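Local coordinates for protein aminoglycoside N(3)-acetyltransferase III (Serratia marcescens, PDB 7LAO) that transfers an acetyl group from acetyl-CoA to the 3-amino group of 2-deoxystreptamine antibiotics, conferring resistance to gentamicin, kanamycin, tobramycin, neomycin and apramycin, at residues 25-30 with 165-170; 159-164 with 246-251. All coordinates share one frame; numbering follows the deposited sequence.

Strand 157-161 links the two contacts, whose centres lie about 7 Å apart: contact 2 lies on it, and contact 1 joins its parallel neighbour in the mixed sheet, strand 23-28, to the loop that follows it. Along the chain the segments alternate: 25-30, 159-164, 165-170, 246-251. In contact 2 strand 157-161 itself pairs with the antiparallel strand 246-252. The two contacts touch directly. His27 N lies 2.8 Å from Leu159 O, a probable hydrogen bond, and His27 CD2 packs 3.5 Å from Leu160 CD2. Strand 157-161 is thus where the parallel middle of the acetyltransferase sheet (56-60, 23-28, 157-161) meets one of its two antiparallel margins.

Contact 1. Residues 25-30 with 165-170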
ATOM      1  N   MET A  25      -7.179   1.327   4.315  1.00 18.23           N
ATOM      2  CA  MET A  25      -6.079   1.514   3.382  1.00 20.61           C
ATOM      3  C   MET A  25      -6.686   1.623   1.987  1.00 27.74           C
ATOM      4  O   MET A  25      -7.383   0.698   1.535  1.00 21.68           O
ATOM      5  CB  MET A  25      -5.096   0.352   3.443  1.00 24.70           C
ATOM      6  CG  MET A  25      -3.896   0.501   2.493  1.00 31.92           C
ATOM      7  SD  MET A  25      -2.489  -0.624   2.985  1.00 35.55           S
ATOM      8  CE  MET A  25      -1.315  -0.252   1.666  1.00 30.52           C
ATOM      9  N   VAL A  26      -6.401   2.736   1.296  1.00 20.52           N
ATOM     10  CA  VAL A  26      -7.031   3.032   0.002  1.00 23.06           C
ATOM     11  C   VAL A  26      -6.032   2.821  -1.129  1.00 27.27           C
ATOM     12  O   VAL A  26      -4.913   3.347  -1.086  1.00 30.27           O
ATOM     13  CB  VAL A  26      -7.556   4.483  -0.031  1.00 31.18           C
ATOM     14  CG1 VAL A  26      -8.422   4.777  -1.305  1.00 26.07           C
ATOM     15  CG2 VAL A  26      -8.286   4.854   1.252  1.00 32.13           C
ATOM     16  N   HIS A  27      -6.471   2.142  -2.195  1.00 24.63           N
ATOM     17  CA  HIS A  27      -5.745   2.146  -3.464  1.00 27.88           C
ATOM     18  C   HIS A  27      -6.714   2.698  -4.495  1.00 29.40           C
ATOM     19  O   HIS A  27      -7.790   2.137  -4.673  1.00 26.51           O
ATOM     20  CB  HIS A  27      -5.284   0.737  -3.877  1.00 31.39           C
ATOM     21  CG  HIS A  27      -4.572  -0.009  -2.787  1.00 36.10           C
ATOM     22  ND1 HIS A  27      -3.215   0.116  -2.561  1.00 36.01           N
ATOM     23  CD2 HIS A  27      -5.030  -0.872  -1.848  1.00 36.82           C
ATOM     24  CE1 HIS A  27      -2.868  -0.638  -1.534  1.00 31.68           C
ATOM     25  NE2 HIS A  27      -3.948  -1.246  -1.080  1.00 38.18           N
ATOM     26  N   ALA A  28      -6.356   3.783  -5.155  1.00 26.66           N
ATOM     27  CA  ALA A  28      -7.339   4.400  -6.054  1.00 31.61           C
ATOM     28  C   ALA A  28      -6.781   4.613  -7.450  1.00 38.85           C
ATOM     29  O   ALA A  28      -5.579   4.830  -7.633  1.00 36.15           O
ATOM     30  CB  ALA A  28      -7.838   5.757  -5.538  1.00 34.28           C
ATOM     31  N   SER A  29      -7.676   4.540  -8.441  1.00 40.62           N
ATOM     32  CA  SER A  29      -7.471   5.210  -9.725  1.00 40.56           C
ATOM     33  C   SER A  29      -8.464   6.364  -9.775  1.00 42.23           C
ATOM     34  O   SER A  29      -9.679   6.151  -9.901  1.00 42.47           O
ATOM     35  CB  SER A  29      -7.666   4.302 -10.932  1.00 38.76           C
ATOM     36  OG  SER A  29      -7.961   5.144 -12.062  1.00 41.66           O
ATOM     37  N   LEU A  30      -7.951   7.590  -9.635  1.00 40.21           N
ATOM     38  CA  LEU A  30      -8.831   8.745  -9.603  1.00 36.29           C
ATOM     39  C   LEU A  30      -9.459   9.019 -10.943  1.00 41.02           C
ATOM     40  O   LEU A  30     -10.444   9.770 -10.999  1.00 43.34           O
ATOM     41  CB  LEU A  30      -8.067   9.996  -9.127  1.00 42.51           C
ATOM     42  CG  LEU A  30      -7.628   9.748  -7.684  1.00 50.04           C
ATOM     43  CD1 LEU A  30      -6.605  10.765  -7.217  1.00 47.96           C
ATOM     44  CD2 LEU A  30      -8.832   9.744  -6.761  1.00 51.92           C
ATOM     45  N   LEU A 165      -7.385  -5.797  -8.764  1.00 32.09           N
ATOM     46  CA  LEU A 165      -7.151  -6.684  -7.636  1.00 35.89           C
ATOM     47  C   LEU A 165      -5.655  -6.873  -7.333  1.00 35.61           C
ATOM     48  O   LEU A 165      -5.294  -7.140  -6.180  1.00 32.80           O
ATOM     49  CB  LEU A 165      -7.817  -8.018  -7.910  1.00 40.86           C
ATOM     50  CG  LEU A 165      -9.342  -8.041  -7.923  1.00 37.01           C
ATOM     51  CD1 LEU A 165      -9.699  -9.510  -7.928  1.00 40.42           C
ATOM     52  CD2 LEU A 165      -9.906  -7.361  -6.679  1.00 32.10           C
ATOM     53  N   ASP A 166      -4.773  -6.738  -8.339  1.00 33.83           N
ATOM     54  CA  ASP A 166      -3.346  -6.867  -8.060  1.00 38.87           C
ATOM     55  C   ASP A 166      -2.794  -5.720  -7.210  1.00 42.37           C
ATOM     56  O   ASP A 166      -1.627  -5.792  -6.799  1.00 35.76           O
ATOM     57  CB  ASP A 166      -2.523  -7.006  -9.357  1.00 40.06           C
ATOM     58  CG  ASP A 166      -2.603  -5.782 -10.270  1.00 57.07           C
ATOM     59  OD1 ASP A 166      -3.242  -4.779  -9.903  1.00 64.74           O
ATOM     60  OD2 ASP A 166      -2.024  -5.827 -11.379  1.00 62.93           O
ATOM     61  N   SER A 167      -3.564  -4.674  -6.921  1.00 38.78           N
ATOM     62  CA  SER A 167      -3.038  -3.598  -6.095  0.50 36.38           C
ATOM     63  C   SER A 167      -3.319  -3.803  -4.596  1.00 36.92           C
ATOM     64  O   SER A 167      -3.109  -2.867  -3.810  1.00 34.67           O
ATOM     65  CB  SER A 167      -3.585  -2.242  -6.577  0.50 36.85           C
ATOM     66  OG  SER A 167      -4.969  -2.089  -6.315  0.50 35.99           O
ATOM     67  N   VAL A 168      -3.772  -5.008  -4.179  1.00 34.30           N
ATOM     68  CA  VAL A 168      -4.078  -5.272  -2.758  1.00 31.81           C
ATOM     69  C   VAL A 168      -2.797  -5.513  -1.951  1.00 30.13           C
ATOM     70  O   VAL A 168      -2.394  -6.657  -1.674  1.00 30.31           O
ATOM     71  CB  VAL A 168      -5.082  -6.442  -2.601  1.00 30.18           C
ATOM     72  CG1 VAL A 168      -5.414  -6.666  -1.123  1.00 24.67           C
ATOM     73  CG2 VAL A 168      -6.375  -6.126  -3.307  1.00 39.18           C
ATOM     74  N   THR A 169      -2.175  -4.416  -1.517  1.00 23.83           N
ATOM     75  CA  THR A 169      -0.827  -4.490  -0.959  1.00 28.01           C
ATOM     76  C   THR A 169      -0.760  -5.341   0.302  1.00 21.98           C
ATOM     77  O   THR A 169       0.265  -5.988   0.574  1.00 25.97           O
ATOM     78  CB  THR A 169      -0.336  -3.069  -0.654  1.00 29.99           C
ATOM     79  OG1 THR A 169      -0.383  -2.308  -1.869  1.00 32.13           O
ATOM     80  CG2 THR A 169       1.083  -3.078  -0.091  1.00 28.30           C
ATOM     81  N   VAL A 170      -1.830  -5.380   1.084  1.00 22.26           N
ATOM     82  CA  VAL A 170      -1.758  -6.187   2.304  1.00 24.68           C
ATOM     83  C   VAL A 170      -1.490  -7.667   2.026  1.00 33.75           C
ATOM     84  O   VAL A 170      -1.038  -8.393   2.931  1.00 31.35           O
ATOM     85  CB  VAL A 170      -3.061  -5.968   3.110  1.00 24.86           C
ATOM     86  CG1 VAL A 170      -4.276  -6.803   2.544  1.00 26.91           C
ATOM     87  CG2 VAL A 170      -2.842  -6.274   4.563  1.00 24.32           C
TER
HETATM   88  O   HOH W   1      -3.624  -3.168   1.084  1.00 25.53           O
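The imidazole of His27 lies against Ser167 O and the Thr169 side chain, and Ser167 OG sits 3.7 Å from His27 CB. Ser167 O stands over the ring centre, 3.1 Å above its plane, so it meets one ring face and forms no hydrogen bond with either nitrogen. Thr169 OG1 approaches obliquely, 3.0 Å from His27 CE1. His27 CB points toward the loop, and with CG anti to the carbonyl carbon (chi1 -50°) the ring lies under Ser167 O. At the ring edge, in its plane, water 1 lies 2.9 Å from His27 NE2 and accepts a hydrogen bond of 2.8 Å from Val170 N, so one solvent molecule joins the imidazole to the backbone of the loop. Next to this polar patch the extended Met25 side chain crosses Thr169 at about a right angle, its CE 3.8 Å from Thr169 CB. Within the loop, Val168 N donates to Leu165 O over 3.3 Å and Ser167 OG bonds to Pro164 O; Val168 is the centre of an inverse gamma turn. On the strand side, backbone hydrogen bonds to Leu159 and Leu161 fix His27 beside strand 157-161. Helix 147-153 packs on Met25 and Val170 through Phe151, Leu160 of strand 157-161 also reaches Val168, and helix 224-233 meets Leu165 and Val168.

Contact 2. Residues 159-164 with 246-251; sequences LLLGAP and APSYLF
Leu160 and Phe251 carry the apolar centre, with Leu160 CD1 in the plane of the phenyl ring and at its edge, 3.8 Å from Phe251 CE2. With CG anti to the carbonyl carbon (chi1 -52°), Leu160 CD1 sits at that ring edge, while its CB packs beside Tyr249 CB. On the opposite face Leu159 CB meets Leu250 CD1 at 4.2 Å, and Leu161 CD2 rests against Ser248; Leu16 of helix 6-16 touches Leu159, Ser248 and Leu250. The segments are antiparallel neighbours in the mixed sheet, their axes at 176°, and Leu160 with Tyr249 forms the hydrogen-bonded pair: Leu160 N to Tyr249 O is 2.8 Å and Tyr249 N to Leu160 O is 2.9 Å. Beyond Leu161 strand 157-161 ends. Gly162 N donates to Pro247 O over 3.0 Å in a more bent bond, with the donor lying off the carbonyl plane. Ser248 OG donates to Ala246 O over 3.0 Å, from 56° above that carbonyl plane. At the polar edge water 2 donates to Ala163 O at 2.8 Å and to Pro247 O at 2.9 Å, lying in plane at the edge of the Tyr249 ring.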
ATOM      1  N   LEU A 159      -9.612  -0.764   0.747  1.00 19.20           N
ATOM      2  CA  LEU A 159     -10.549  -0.117  -0.178  1.00 22.04           C
ATOM      3  C   LEU A 159      -9.890   0.028  -1.539  1.00 21.66           C
ATOM      4  O   LEU A 159      -8.868   0.710  -1.646  1.00 23.64           O
ATOM      5  CB  LEU A 159     -10.941   1.248   0.394  1.00 22.56           C
ATOM      6  CG  LEU A 159     -11.738   2.094  -0.590  1.00 26.05           C
ATOM      7  CD1 LEU A 159     -13.049   1.434  -0.907  1.00 22.41           C
ATOM      8  CD2 LEU A 159     -11.956   3.457  -0.013  1.00 27.36           C
ATOM      9  N   LEU A 160     -10.461  -0.605  -2.586  1.00 21.18           N
ATOM     10  CA  LEU A 160     -10.013  -0.382  -3.956  1.00 26.92           C
ATOM     11  C   LEU A 160     -11.040   0.530  -4.615  1.00 25.51           C
ATOM     12  O   LEU A 160     -12.221   0.181  -4.682  1.00 25.34           O
ATOM     13  CB  LEU A 160      -9.875  -1.702  -4.744  1.00 29.62           C
ATOM     14  CG  LEU A 160      -9.038  -2.855  -4.139  1.00 25.82           C
ATOM     15  CD1 LEU A 160      -8.872  -4.014  -5.134  1.00 28.11           C
ATOM     16  CD2 LEU A 160      -7.653  -2.363  -3.611  1.00 29.68           C
ATOM     17  N   LEU A 161     -10.596   1.706  -5.074  1.00 27.48           N
ATOM     18  CA  LEU A 161     -11.466   2.665  -5.777  1.00 27.63           C
ATOM     19  C   LEU A 161     -11.048   2.665  -7.234  1.00 30.45           C
ATOM     20  O   LEU A 161     -10.227   3.489  -7.637  1.00 30.96           O
ATOM     21  CB  LEU A 161     -11.356   4.077  -5.221  1.00 33.13           C
ATOM     22  CG  LEU A 161     -11.789   4.276  -3.770  1.00 39.45           C
ATOM     23  CD1 LEU A 161     -11.581   5.752  -3.342  1.00 36.23           C
ATOM     24  CD2 LEU A 161     -13.245   3.816  -3.540  1.00 34.26           C
ATOM     25  N   GLY A 162     -11.630   1.750  -8.016  1.00 32.05           N
ATOM     26  CA  GLY A 162     -11.269   1.530  -9.413  1.00 33.06           C
ATOM     27  C   GLY A 162      -9.897   0.926  -9.630  1.00 39.93           C
ATOM     28  O   GLY A 162      -9.484   0.802 -10.773  1.00 38.46           O
ATOM     29  N   ALA A 163      -9.146   0.538  -8.544  1.00 38.03           N
ATOM     30  CA  ALA A 163      -7.837  -0.064  -8.768  1.00 36.78           C
ATOM     31  C   ALA A 163      -8.006  -1.578  -8.949  1.00 32.83           C
ATOM     32  O   ALA A 163      -8.975  -2.150  -8.459  1.00 30.04           O
ATOM     33  CB  ALA A 163      -6.895   0.232  -7.596  1.00 32.78           C
ATOM     34  N   PRO A 164      -7.119  -2.242  -9.678  1.00 35.36           N
ATOM     35  CA  PRO A 164      -7.323  -3.674  -9.944  1.00 37.64           C
ATOM     36  C   PRO A 164      -6.959  -4.520  -8.718  1.00 35.08           C
ATOM     37  O   PRO A 164      -6.328  -4.056  -7.758  1.00 29.75           O
ATOM     38  CB  PRO A 164      -6.407  -3.952 -11.136  1.00 38.08           C
ATOM     39  CG  PRO A 164      -5.328  -2.869 -11.021  1.00 45.07           C
ATOM     40  CD  PRO A 164      -5.973  -1.676 -10.417  1.00 42.04           C
ATOM     41  N   ALA A 246     -16.263   4.659 -10.266  1.00 40.07           N
ATOM     42  CA  ALA A 246     -15.287   3.572 -10.285  1.00 36.77           C
ATOM     43  C   ALA A 246     -15.863   2.317  -9.657  1.00 34.06           C
ATOM     44  O   ALA A 246     -16.322   2.388  -8.505  1.00 32.09           O
ATOM     45  CB  ALA A 246     -14.010   3.952  -9.533  1.00 36.76           C
ATOM     46  N   PRO A 247     -15.810   1.158 -10.338  1.00 37.73           N
ATOM     47  CA  PRO A 247     -16.052  -0.127  -9.645  1.00 37.30           C
ATOM     48  C   PRO A 247     -15.109  -0.278  -8.457  1.00 43.17           C
ATOM     49  O   PRO A 247     -13.895  -0.068  -8.574  1.00 39.32           O
ATOM     50  CB  PRO A 247     -15.743  -1.181 -10.705  1.00 34.45           C
ATOM     51  CG  PRO A 247     -14.928  -0.469 -11.742  1.00 48.95           C
ATOM     52  CD  PRO A 247     -15.438   0.956 -11.750  1.00 45.15           C
ATOM     53  N   SER A 248     -15.660  -0.647  -7.317  1.00 27.39           N
ATOM     54  CA  SER A 248     -14.863  -0.554  -6.104  1.00 25.61           C
ATOM     55  C   SER A 248     -15.071  -1.787  -5.236  1.00 24.81           C
ATOM     56  O   SER A 248     -16.096  -2.473  -5.345  1.00 27.05           O
ATOM     57  CB  SER A 248     -15.168   0.738  -5.326  1.00 25.77           C
ATOM     58  OG  SER A 248     -14.698   1.881  -6.047  1.00 29.70           O
ATOM     59  N   TYR A 249     -14.065  -2.075  -4.399  1.00 24.88           N
ATOM     60  CA  TYR A 249     -14.073  -3.234  -3.500  1.00 31.56           C
ATOM     61  C   TYR A 249     -13.725  -2.789  -2.092  1.00 28.32           C
ATOM     62  O   TYR A 249     -12.878  -1.897  -1.895  1.00 22.75           O
ATOM     63  CB  TYR A 249     -13.041  -4.290  -3.874  1.00 26.13           C
ATOM     64  CG  TYR A 249     -13.238  -4.953  -5.208  1.00 25.35           C
ATOM     65  CD1 TYR A 249     -12.923  -4.289  -6.397  1.00 26.82           C
ATOM     66  CD2 TYR A 249     -13.719  -6.275  -5.276  1.00 28.23           C
ATOM     67  CE1 TYR A 249     -13.092  -4.917  -7.630  1.00 38.14           C
ATOM     68  CE2 TYR A 249     -13.883  -6.896  -6.498  1.00 29.30           C
ATOM     69  CZ  TYR A 249     -13.572  -6.234  -7.666  1.00 34.85           C
ATOM     70  OH  TYR A 249     -13.748  -6.849  -8.872  1.00 42.95           O
ATOM     71  N   LEU A 250     -14.347  -3.434  -1.108  1.00 25.48           N
ATOM     72  CA  LEU A 250     -13.941  -3.253   0.278  1.00 20.58           C
ATOM     73  C   LEU A 250     -13.743  -4.654   0.897  1.00 24.10           C
ATOM     74  O   LEU A 250     -14.674  -5.481   0.907  1.00 22.44           O
ATOM     75  CB  LEU A 250     -14.950  -2.400   1.074  1.00 21.01           C
ATOM     76  CG  LEU A 250     -14.578  -2.091   2.552  1.00 21.56           C
ATOM     77  CD1 LEU A 250     -13.337  -1.219   2.725  1.00 21.82           C
ATOM     78  CD2 LEU A 250     -15.790  -1.500   3.312  1.00 28.61           C
ATOM     79  N   PHE A 251     -12.514  -4.926   1.326  1.00 22.46           N
ATOM     80  CA  PHE A 251     -12.066  -6.198   1.921  1.00 24.12           C
ATOM     81  C   PHE A 251     -11.684  -6.028   3.386  1.00 29.31           C
ATOM     82  O   PHE A 251     -10.996  -5.064   3.762  1.00 23.85           O
ATOM     83  CB  PHE A 251     -10.818  -6.718   1.203  1.00 22.14           C
ATOM     84  CG  PHE A 251     -10.977  -6.938  -0.242  1.00 27.94           C
ATOM     85  CD1 PHE A 251     -11.689  -8.028  -0.695  1.00 25.39           C
ATOM     86  CD2 PHE A 251     -10.364  -6.095  -1.179  1.00 28.49           C
ATOM     87  CE1 PHE A 251     -11.839  -8.302  -2.060  1.00 29.17           C
ATOM     88  CE2 PHE A 251     -10.514  -6.356  -2.573  1.00 30.63           C
ATOM     89  CZ  PHE A 251     -11.229  -7.444  -2.998  1.00 33.52           C
TER
HETATM   90  O   HOH W   2     -11.723  -1.922  -8.695  1.00 41.11           O